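Local atomic coordinates of fatty acid amide hydrolase (Candida albicans, PDB entry 6KVR), a protein that probably hydrolyses amides of monocarboxylic acids, among them fatty acid amides, to the free acid and ammonia as a member of the amidase signature family. Residues I155-Q160 / S188-L193; E159-K164 / I248-D253; A296-R301 / L308-Y313. All coordinates share one frame; numbering follows the deposited sequence.

Contact 1 (I155-Q160 / S188-L193); sequences ISLKEQ and SILEKL
Leu190 reaches down from helix 185-192 and sets one methyl between Ile155 and Leu157 of strand 155-158. Its CB leaves the helix pointing at the strand but is still too far off to touch it. CG lies beside the backbone N and anti to the carbonyl carbon (chi1 -71°), and CD1 then continues straight on, anti to CA (chi2 -180°), so the side chain spends its full length bridging the gap. The branch point CG makes no close approach to the strand either; the work is done at the end. There CD1 lies 4.2 Å from CG2 of Ile155 and likewise 4.2 Å from CD2 of Leu157. Those two strand methyls are themselves 4.3 Å apart, Ile155 CG2 to Leu157 CD2, so the three form a nearly equilateral triangle of methyls. The other branch, CD2, turns aside to Trp309 of helix 303-317.

On the strand, Ile155 crosses Leu190 at about a right angle and presents its short branch, CG2; the longer branch stands further back, with Ile155 CD1 4.5 Å from Leu190 CD2. Val250 of the neighbouring strand 248-253 also packs on both Ile155 and Leu190. The interaction is purely van der Waals, small in area and buried.

Strand alternation sends Ser156 and Lys158 to the opposite face. Ser156 hydrogen-bonds there to Glu237 and Ser246, while NZ of Lys158, a predicted charge-relay residue, bonds Ser233. Strand 155-158, helix 185-192 and the parallel neighbouring strand 199-201 make a beta-alpha-beta crossover, and Leu190 is a point where its helix rests on the sheet, behind the face carrying the probable Ser-Ser-Lys triad of the amidase signature fold.

Contact 2 (E159-K164 / I248-D253); sequences EQMNYK and IGVGSD
Met161, present as selenomethionine, lays the end of its side chain across Val250 at roughly a right angle, and this apolar touch is the main one. SE sits 4.0 Å from CG1 of Val250. The terminal methyl goes deeper: Met161 CE is 4.1 Å from Val250 CB and 3.9 Å from the carbonyl O of the same residue, so it meets strand backbone as well as side chain. The chain runs extended as far as SE and then bends (chi3 -72°), which swings CE round to the strand. Val250 answers with CG1, the branch anti to its backbone N (chi1 -170°).

Polar groups meet only loosely. The end of the Gln160 side chain lies beside that of Ser252. The hydroxyl of Ser252 hydrogen-bonds NZ of Lys158, a predicted charge-relay residue, and the Gln160 side chain is about 4 Å from that of Leu207 (nearest atoms), predicted to bind substrate. The touch therefore falls at the border of the probable active site.

Backbone bonds of Gln160 to Val283 and of Asn162 to Gly184 and Gly281 help to hold the loop in place. It leaves strand 155-158, passes beside the neighbouring strand 248-253 at Gln160 and Met161, and then leads away; Val250 is also packed by Trp309 of helix 303-317.

Contact 3 (A296-R301 / L308-Y313); sequences AGPMAR and LWMKAY
Pro298 leans over one face of the Trp309 indole, CB first. That atom is 3.7 Å from Trp309 CD2, and it stands 4.1 Å from the centroid of the five-membered ring, 28° off the ring normal, a CH-pi contact. CG follows over the six-membered part, with Pro298 CG 3.8 Å from Trp309 CE3. At the far corner of the pyrrolidine, Pro298 CD meets SE of Met310, here selenomethionine, at 4.0 Å. That selenium also lies in the plane of the indole, at its edge, so Pro298 is met by the face of one helix residue and the selenium of the next. Gly297 adds a marginal touch, its CA 4.5 Å from Trp309 CZ3.

The next shell fixes the indole. With CG anti to the backbone N (chi1 -167°), Trp309 swings its ring out from the helix toward the sheet, and CB of Tyr313, one turn on, backs the face opposite Pro298. The tyrosine hydroxyl is in turn tied to Thr186 OG1 and to the backbone N of Ser278. Ile248 of strand 248-253 closes in on Trp309, while Leu306 packs on Pro298 from the same helix as the tryptophan.

Further out, strand 295-300 is hydrogen-bonded on one side to Gly249 and Gly251 and on the other to Leu270 and His268. The chain turns sharply after it into helix 303-317, whose local axis runs back at 142° to the strand, 8.9 Å away. The two are probably held by dispersion, with a weak electrostatic share from C-H groups over the electron-rich indole and the selenium of Met310 against the proline, an attraction with little directional demand that suits a buried interface between helix and sheet.

How the contacts relate
Along the chain contact 1 opens first, contact 2 starts from the same stretch and shares Glu159 and Gln160, and contact 3 comes last. All three reach one mixed sheet, through the adjacent strands 155-158, 248-253 and 295-300, the first pair parallel and the second antiparallel. The centres of contacts 1 and 2 are about 7 Å apart, with the centre of contact 3 about 11 Å from that of contact 1 and 12 Å from that of contact 2. Helices 185-192 and 303-317 lie side by side on the sheet, with Ile189 against Tyr313. Contacts 1 and 3 pack helices on the sheet, while contact 2 lies at the border of the predicted active site.

Contact 1 (I155-Q160 / S188-L193)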
loop_
_atom_site.group_PDB
_atom_site.type_symbol
_atom_site.label_atom_id
_atom_site.label_comp_id
_atom_site.label_asym_id
_atom_site.label_seq_id
_atom_site.Cartn_x
_atom_site.Cartn_y
_atom_site.Cartn_z
ATOM N N ILE A 155 -25.578 -14.170 4.755
ATOM C CA ILE A 155 -24.432 -13.879 3.902
ATOM C C ILE A 155 -23.641 -15.167 3.727
ATOM O O ILE A 155 -23.390 -15.880 4.704
ATOM C CB ILE A 155 -23.577 -12.746 4.504
ATOM C CG1 ILE A 155 -24.336 -11.417 4.385
ATOM C CG2 ILE A 155 -22.193 -12.657 3.847
ATOM C CD1 ILE A 155 -23.525 -10.192 4.732
ATOM N N SER A 156 -23.301 -15.491 2.480
ATOM C CA SER A 156 -22.488 -16.660 2.184
ATOM C C SER A 156 -21.007 -16.282 2.137
ATOM O O SER A 156 -20.644 -15.161 1.776
ATOM C CB SER A 156 -22.909 -17.292 0.857
ATOM O OG SER A 156 -22.881 -16.329 -0.180
ATOM N N LEU A 157 -20.154 -17.239 2.487
ATOM C CA LEU A 157 -18.740 -16.996 2.752
ATOM C C LEU A 157 -17.888 -17.972 1.950
ATOM O O LEU A 157 -18.143 -19.183 1.958
ATOM C CB LEU A 157 -18.441 -17.150 4.241
ATOM C CG LEU A 157 -19.151 -16.193 5.198
ATOM C CD1 LEU A 157 -19.001 -16.697 6.597
ATOM C CD2 LEU A 157 -18.612 -14.766 5.065
ATOM N N LYS A 158 -16.894 -17.443 1.240
ATOM C CA LYS A 158 -15.929 -18.307 0.569
ATOM C C LYS A 158 -15.198 -19.139 1.619
ATOM O O LYS A 158 -14.845 -18.631 2.687
ATOM C CB LYS A 158 -14.953 -17.458 -0.249
ATOM C CG LYS A 158 -14.089 -18.208 -1.248
ATOM C CD LYS A 158 -13.168 -17.230 -1.982
ATOM C CE LYS A 158 -12.164 -17.970 -2.873
ATOM N NZ LYS A 158 -11.567 -17.088 -3.934
ATOM N N GLU A 159 -14.999 -20.428 1.319
ATOM C CA GLU A 159 -14.481 -21.363 2.320
ATOM C C GLU A 159 -13.109 -20.950 2.860
ATOM O O GLU A 159 -12.840 -21.103 4.057
ATOM C CB GLU A 159 -14.407 -22.782 1.736
ATOM C CG GLU A 159 -14.100 -23.885 2.775
ATOM C CD GLU A 159 -12.600 -24.008 3.144
ATOM O OE1 GLU A 159 -11.737 -23.433 2.432
ATOM O OE2 GLU A 159 -12.285 -24.672 4.162
ATOM N N GLN A 160 -12.215 -20.460 1.998
ATOM C CA GLN A 160 -10.829 -20.239 2.418
ATOM C C GLN A 160 -10.688 -19.232 3.565
ATOM O O GLN A 160 -9.622 -19.179 4.190
ATOM C CB GLN A 160 -9.980 -19.802 1.212
ATOM C CG GLN A 160 -10.404 -18.464 0.589
ATOM C CD GLN A 160 -9.516 -17.333 1.033
ATOM O OE1 GLN A 160 -8.349 -17.552 1.391
ATOM N NE2 GLN A 160 -10.041 -16.109 0.993
ATOM N N SER A 188 -15.397 -11.690 11.070
ATOM C CA SER A 188 -15.815 -11.227 12.386
ATOM C C SER A 188 -16.353 -9.812 12.327
ATOM O O SER A 188 -17.192 -9.450 13.151
ATOM C CB SER A 188 -14.688 -11.352 13.419
ATOM O OG SER A 188 -13.656 -10.448 13.193
ATOM N N ILE A 189 -15.958 -9.021 11.337
ATOM C CA ILE A 189 -16.633 -7.742 11.165
ATOM C C ILE A 189 -18.080 -7.955 10.726
ATOM O O ILE A 189 -18.989 -7.265 11.201
ATOM C CB ILE A 189 -15.860 -6.859 10.174
ATOM C CG1 ILE A 189 -14.598 -6.295 10.834
ATOM C CG2 ILE A 189 -16.760 -5.721 9.632
ATOM C CD1 ILE A 189 -13.719 -5.549 9.856
ATOM N N LEU A 190 -18.324 -8.917 9.828
ATOM C CA LEU A 190 -19.685 -9.113 9.330
ATOM C C LEU A 190 -20.620 -9.556 10.447
ATOM O O LEU A 190 -21.752 -9.066 10.548
ATOM C CB LEU A 190 -19.697 -10.120 8.178
ATOM C CG LEU A 190 -19.071 -9.585 6.883
ATOM C CD1 LEU A 190 -19.122 -10.635 5.785
ATOM C CD2 LEU A 190 -19.778 -8.294 6.440
ATOM N N GLU A 191 -20.148 -10.463 11.311
ATOM C CA GLU A 191 -20.937 -10.903 12.458
ATOM C C GLU A 191 -21.249 -9.744 13.398
ATOM O O GLU A 191 -22.396 -9.569 13.821
ATOM C CB GLU A 191 -20.200 -12.009 13.209
ATOM C CG GLU A 191 -20.995 -12.597 14.349
ATOM C CD GLU A 191 -20.180 -13.575 15.184
ATOM O OE1 GLU A 191 -20.795 -14.400 15.905
ATOM O OE2 GLU A 191 -18.936 -13.515 15.147
ATOM N N LYS A 192 -20.239 -8.944 13.754
ATOM C CA LYS A 192 -20.496 -7.798 14.632
ATOM C C LYS A 192 -21.531 -6.847 14.030
ATOM O O LYS A 192 -22.342 -6.265 14.756
ATOM C CB LYS A 192 -19.190 -7.055 14.937
ATOM C CG LYS A 192 -18.175 -7.899 15.726
ATOM C CD LYS A 192 -16.884 -7.136 16.044
ATOM C CE LYS A 192 -15.873 -8.035 16.765
ATOM N NZ LYS A 192 -14.496 -7.430 16.808
ATOM N N LEU A 193 -21.536 -6.689 12.706
ATOM C CA LEU A 193 -22.539 -5.869 12.040
ATOM C C LEU A 193 -23.922 -6.532 11.998
ATOM O O LEU A 193 -24.900 -5.875 11.606
ATOM C CB LEU A 193 -22.072 -5.538 10.621
ATOM C CG LEU A 193 -20.822 -4.648 10.510
ATOM C CD1 LEU A 193 -20.300 -4.616 9.076
ATOM C CD2 LEU A 193 -21.123 -3.234 10.982
#

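Contact 2 (E159-K164 / I248-D253)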
loop_
_atom_site.group_PDB
_atom_site.type_symbol
_atom_site.label_atom_id
_atom_site.label_comp_id
_atom_site.label_asym_id
_atom_site.label_seq_id
_atom_site.Cartn_x
_atom_site.Cartn_y
_atom_site.Cartn_z
ATOM N N GLU A 159 -14.999 -20.428 1.319
ATOM C CA GLU A 159 -14.481 -21.363 2.320
ATOM C C GLU A 159 -13.109 -20.950 2.860
ATOM O O GLU A 159 -12.840 -21.103 4.057
ATOM C CB GLU A 159 -14.407 -22.782 1.736
ATOM C CG GLU A 159 -14.100 -23.885 2.775
ATOM C CD GLU A 159 -12.600 -24.008 3.144
ATOM O OE1 GLU A 159 -11.737 -23.433 2.432
ATOM O OE2 GLU A 159 -12.285 -24.672 4.162
ATOM N N GLN A 160 -12.215 -20.460 1.998
ATOM C CA GLN A 160 -10.829 -20.239 2.418
ATOM C C GLN A 160 -10.688 -19.232 3.565
ATOM O O GLN A 160 -9.622 -19.179 4.190
ATOM C CB GLN A 160 -9.980 -19.802 1.212
ATOM C CG GLN A 160 -10.404 -18.464 0.589
ATOM C CD GLN A 160 -9.516 -17.333 1.033
ATOM O OE1 GLN A 160 -8.349 -17.552 1.391
ATOM N NE2 GLN A 160 -10.041 -16.109 0.993
HETATM N N MSE A 161 -11.719 -18.455 3.874
HETATM C CA MSE A 161 -11.638 -17.532 5.006
HETATM C C MSE A 161 -11.796 -18.265 6.327
HETATM O O MSE A 161 -12.708 -19.078 6.480
HETATM C CB MSE A 161 -12.703 -16.435 4.904
HETATM C CG MSE A 161 -12.566 -15.556 3.686
HETATM SE SE MSE A 161 -13.979 -14.189 3.574
HETATM C CE MSE A 161 -15.421 -15.388 3.132
ATOM N N ASN A 162 -10.915 -17.962 7.279
ATOM C CA ASN A 162 -11.008 -18.544 8.616
ATOM C C ASN A 162 -12.425 -18.423 9.153
ATOM O O ASN A 162 -12.990 -17.326 9.205
ATOM C CB ASN A 162 -10.050 -17.843 9.596
ATOM C CG ASN A 162 -8.621 -18.322 9.476
ATOM O OD1 ASN A 162 -8.339 -19.289 8.769
ATOM N ND2 ASN A 162 -7.707 -17.653 10.183
ATOM N N TYR A 163 -12.988 -19.548 9.559
ATOM C CA TYR A 163 -14.236 -19.575 10.304
ATOM C C TYR A 163 -13.946 -20.249 11.635
ATOM O O TYR A 163 -13.397 -21.359 11.663
ATOM C CB TYR A 163 -15.344 -20.328 9.544
ATOM C CG TYR A 163 -16.738 -20.053 10.080
ATOM C CD1 TYR A 163 -17.182 -20.658 11.246
ATOM C CD2 TYR A 163 -17.603 -19.177 9.421
ATOM C CE1 TYR A 163 -18.449 -20.415 11.735
ATOM C CE2 TYR A 163 -18.874 -18.917 9.909
ATOM C CZ TYR A 163 -19.291 -19.549 11.065
ATOM O OH TYR A 163 -20.541 -19.303 11.573
ATOM N N LYS A 164 -14.330 -19.586 12.726
ATOM C CA LYS A 164 -13.994 -20.054 14.064
ATOM C C LYS A 164 -14.482 -21.479 14.293
ATOM O O LYS A 164 -15.654 -21.795 14.075
ATOM C CB LYS A 164 -14.599 -19.116 15.102
ATOM C CG LYS A 164 -14.789 -19.734 16.461
ATOM C CD LYS A 164 -15.264 -18.695 17.460
ATOM C CE LYS A 164 -15.392 -19.315 18.849
ATOM N NZ LYS A 164 -15.317 -18.295 19.933
ATOM N N ILE A 248 -26.086 -11.645 0.136
ATOM C CA ILE A 248 -24.790 -11.127 -0.283
ATOM C C ILE A 248 -23.782 -12.257 -0.145
ATOM O O ILE A 248 -23.899 -13.108 0.742
ATOM C CB ILE A 248 -24.329 -9.903 0.544
ATOM C CG1 ILE A 248 -25.421 -8.846 0.626
ATOM C CG2 ILE A 248 -23.063 -9.283 -0.052
ATOM C CD1 ILE A 248 -25.056 -7.633 1.483
ATOM N N GLY A 249 -22.804 -12.276 -1.047
ATOM C CA GLY A 249 -21.684 -13.191 -0.925
ATOM C C GLY A 249 -20.364 -12.457 -0.775
ATOM O O GLY A 249 -20.229 -11.306 -1.198
ATOM N N VAL A 250 -19.382 -13.109 -0.171
ATOM C CA VAL A 250 -18.054 -12.539 0.037
ATOM C C VAL A 250 -17.044 -13.444 -0.651
ATOM O O VAL A 250 -16.982 -14.644 -0.360
ATOM C CB VAL A 250 -17.718 -12.391 1.528
ATOM C CG1 VAL A 250 -16.410 -11.565 1.711
ATOM C CG2 VAL A 250 -18.864 -11.728 2.249
ATOM N N GLY A 251 -16.263 -12.874 -1.563
ATOM C CA GLY A 251 -15.194 -13.605 -2.218
ATOM C C GLY A 251 -13.858 -12.880 -2.147
ATOM O O GLY A 251 -13.706 -11.898 -1.421
ATOM N N SER A 252 -12.887 -13.361 -2.909
ATOM C CA SER A 252 -11.582 -12.740 -3.010
ATOM C C SER A 252 -11.183 -12.743 -4.479
ATOM O O SER A 252 -11.736 -13.497 -5.287
ATOM C CB SER A 252 -10.543 -13.478 -2.162
ATOM O OG SER A 252 -10.352 -14.791 -2.673
ATOM N N ASP A 253 -10.223 -11.888 -4.831
ATOM C CA ASP A 253 -9.956 -11.610 -6.245
ATOM C C ASP A 253 -8.477 -11.260 -6.383
ATOM O O ASP A 253 -8.019 -10.195 -5.963
ATOM C CB ASP A 253 -10.864 -10.510 -6.786
ATOM C CG ASP A 253 -10.825 -10.384 -8.331
ATOM O OD1 ASP A 253 -9.719 -10.247 -8.911
ATOM O OD2 ASP A 253 -11.920 -10.377 -8.968
#

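Contact 3 (A296-R301 / L308-Y313)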
loop_
_atom_site.group_PDB
_atom_site.type_symbol
_atom_site.label_atom_id
_atom_site.label_comp_id
_atom_site.label_asym_id
_atom_site.label_seq_id
_atom_site.Cartn_x
_atom_site.Cartn_y
_atom_site.Cartn_z
ATOM N N ALA A 296 -10.482 -8.707 -1.218
ATOM C CA ALA A 296 -11.746 -9.330 -0.883
ATOM C C ALA A 296 -12.865 -8.344 -1.188
ATOM O O ALA A 296 -12.656 -7.131 -1.192
ATOM C CB ALA A 296 -11.780 -9.754 0.589
ATOM N N GLY A 297 -14.058 -8.853 -1.455
ATOM C CA GLY A 297 -15.149 -7.961 -1.774
ATOM C C GLY A 297 -16.479 -8.660 -1.967
ATOM O O GLY A 297 -16.564 -9.888 -1.976
ATOM N N PRO A 298 -17.544 -7.879 -2.143
ATOM C CA PRO A 298 -18.896 -8.431 -2.090
ATOM C C PRO A 298 -19.413 -8.841 -3.462
ATOM O O PRO A 298 -18.968 -8.354 -4.505
ATOM C CB PRO A 298 -19.714 -7.260 -1.532
ATOM C CG PRO A 298 -19.042 -6.059 -2.126
ATOM C CD PRO A 298 -17.559 -6.407 -2.264
HETATM N N MSE A 299 -20.368 -9.762 -3.433
HETATM C CA MSE A 299 -21.185 -10.083 -4.609
HETATM C C MSE A 299 -22.662 -10.087 -4.222
HETATM O O MSE A 299 -23.002 -10.493 -3.104
HETATM C CB MSE A 299 -20.761 -11.427 -5.213
HETATM C CG MSE A 299 -19.249 -11.467 -5.525
HETATM SE SE MSE A 299 -18.548 -13.295 -5.715
HETATM C CE MSE A 299 -19.871 -13.719 -7.115
ATOM N N ALA A 300 -23.539 -9.648 -5.132
ATOM C CA ALA A 300 -24.960 -9.535 -4.813
ATOM C C ALA A 300 -25.777 -9.438 -6.098
ATOM O O ALA A 300 -25.242 -9.375 -7.209
ATOM C CB ALA A 300 -25.224 -8.326 -3.913
ATOM N N ARG A 301 -27.098 -9.419 -5.931
ATOM C CA ARG A 301 -28.001 -9.252 -7.056
ATOM C C ARG A 301 -28.496 -7.821 -7.208
ATOM O O ARG A 301 -29.430 -7.588 -7.980
ATOM C CB ARG A 301 -29.174 -10.222 -6.942
ATOM C CG ARG A 301 -28.738 -11.669 -7.177
ATOM C CD ARG A 301 -29.927 -12.565 -7.404
ATOM N NE ARG A 301 -30.675 -12.704 -6.167
ATOM C CZ ARG A 301 -31.967 -12.993 -6.109
ATOM N NH1 ARG A 301 -32.673 -13.235 -7.208
ATOM N NH2 ARG A 301 -32.565 -13.038 -4.921
ATOM N N LEU A 308 -24.210 -1.063 0.152
ATOM C CA LEU A 308 -24.494 -1.253 1.571
ATOM C C LEU A 308 -23.330 -1.936 2.274
ATOM O O LEU A 308 -22.943 -1.553 3.385
ATOM C CB LEU A 308 -25.768 -2.089 1.738
ATOM C CG LEU A 308 -26.047 -2.584 3.165
ATOM C CD1 LEU A 308 -26.369 -1.413 4.078
ATOM C CD2 LEU A 308 -27.136 -3.644 3.246
ATOM N N TRP A 309 -22.779 -2.974 1.638
ATOM C CA TRP A 309 -21.753 -3.802 2.261
ATOM C C TRP A 309 -20.458 -3.012 2.452
ATOM O O TRP A 309 -19.901 -2.975 3.549
ATOM C CB TRP A 309 -21.538 -5.048 1.398
ATOM C CG TRP A 309 -20.764 -6.144 2.021
ATOM C CD1 TRP A 309 -21.260 -7.231 2.660
ATOM C CD2 TRP A 309 -19.339 -6.282 2.041
ATOM N NE1 TRP A 309 -20.239 -8.039 3.096
ATOM C CE2 TRP A 309 -19.046 -7.480 2.728
ATOM C CE3 TRP A 309 -18.283 -5.498 1.568
ATOM C CZ2 TRP A 309 -17.743 -7.924 2.944
ATOM C CZ3 TRP A 309 -16.982 -5.942 1.776
ATOM C CH2 TRP A 309 -16.726 -7.151 2.455
HETATM N N MSE A 310 -19.987 -2.340 1.409
HETATM C CA MSE A 310 -18.800 -1.511 1.519
HETATM C C MSE A 310 -18.959 -0.456 2.611
HETATM O O MSE A 310 -18.097 -0.325 3.490
HETATM C CB MSE A 310 -18.492 -0.840 0.175
HETATM C CG MSE A 310 -18.246 -1.828 -0.964
HETATM SE SE MSE A 310 -16.593 -2.870 -0.685
HETATM C CE MSE A 310 -15.282 -1.462 -1.200
ATOM N N LYS A 311 -20.067 0.291 2.552
ATOM C CA LYS A 311 -20.288 1.381 3.498
ATOM C C LYS A 311 -20.304 0.871 4.929
ATOM O O LYS A 311 -19.652 1.449 5.807
ATOM C CB LYS A 311 -21.597 2.111 3.186
ATOM C CG LYS A 311 -21.883 3.315 4.101
ATOM C CD LYS A 311 -23.229 3.925 3.741
ATOM C CE LYS A 311 -24.371 3.023 4.197
ATOM N NZ LYS A 311 -25.438 2.839 3.147
ATOM N N ALA A 312 -21.038 -0.220 5.183
ATOM C CA ALA A 312 -21.105 -0.766 6.537
ATOM C C ALA A 312 -19.750 -1.318 6.978
ATOM O O ALA A 312 -19.284 -1.040 8.093
ATOM C CB ALA A 312 -22.179 -1.852 6.615
ATOM N N TYR A 313 -19.109 -2.113 6.113
ATOM C CA TYR A 313 -17.840 -2.743 6.463
ATOM C C TYR A 313 -16.816 -1.699 6.881
ATOM O O TYR A 313 -16.207 -1.809 7.946
ATOM C CB TYR A 313 -17.315 -3.563 5.278
ATOM C CG TYR A 313 -16.037 -4.353 5.552
ATOM C CD1 TYR A 313 -14.783 -3.736 5.518
ATOM C CD2 TYR A 313 -16.088 -5.715 5.841
ATOM C CE1 TYR A 313 -13.627 -4.451 5.754
ATOM C CE2 TYR A 313 -14.940 -6.434 6.086
ATOM C CZ TYR A 313 -13.708 -5.797 6.041
ATOM O OH TYR A 313 -12.559 -6.521 6.277
#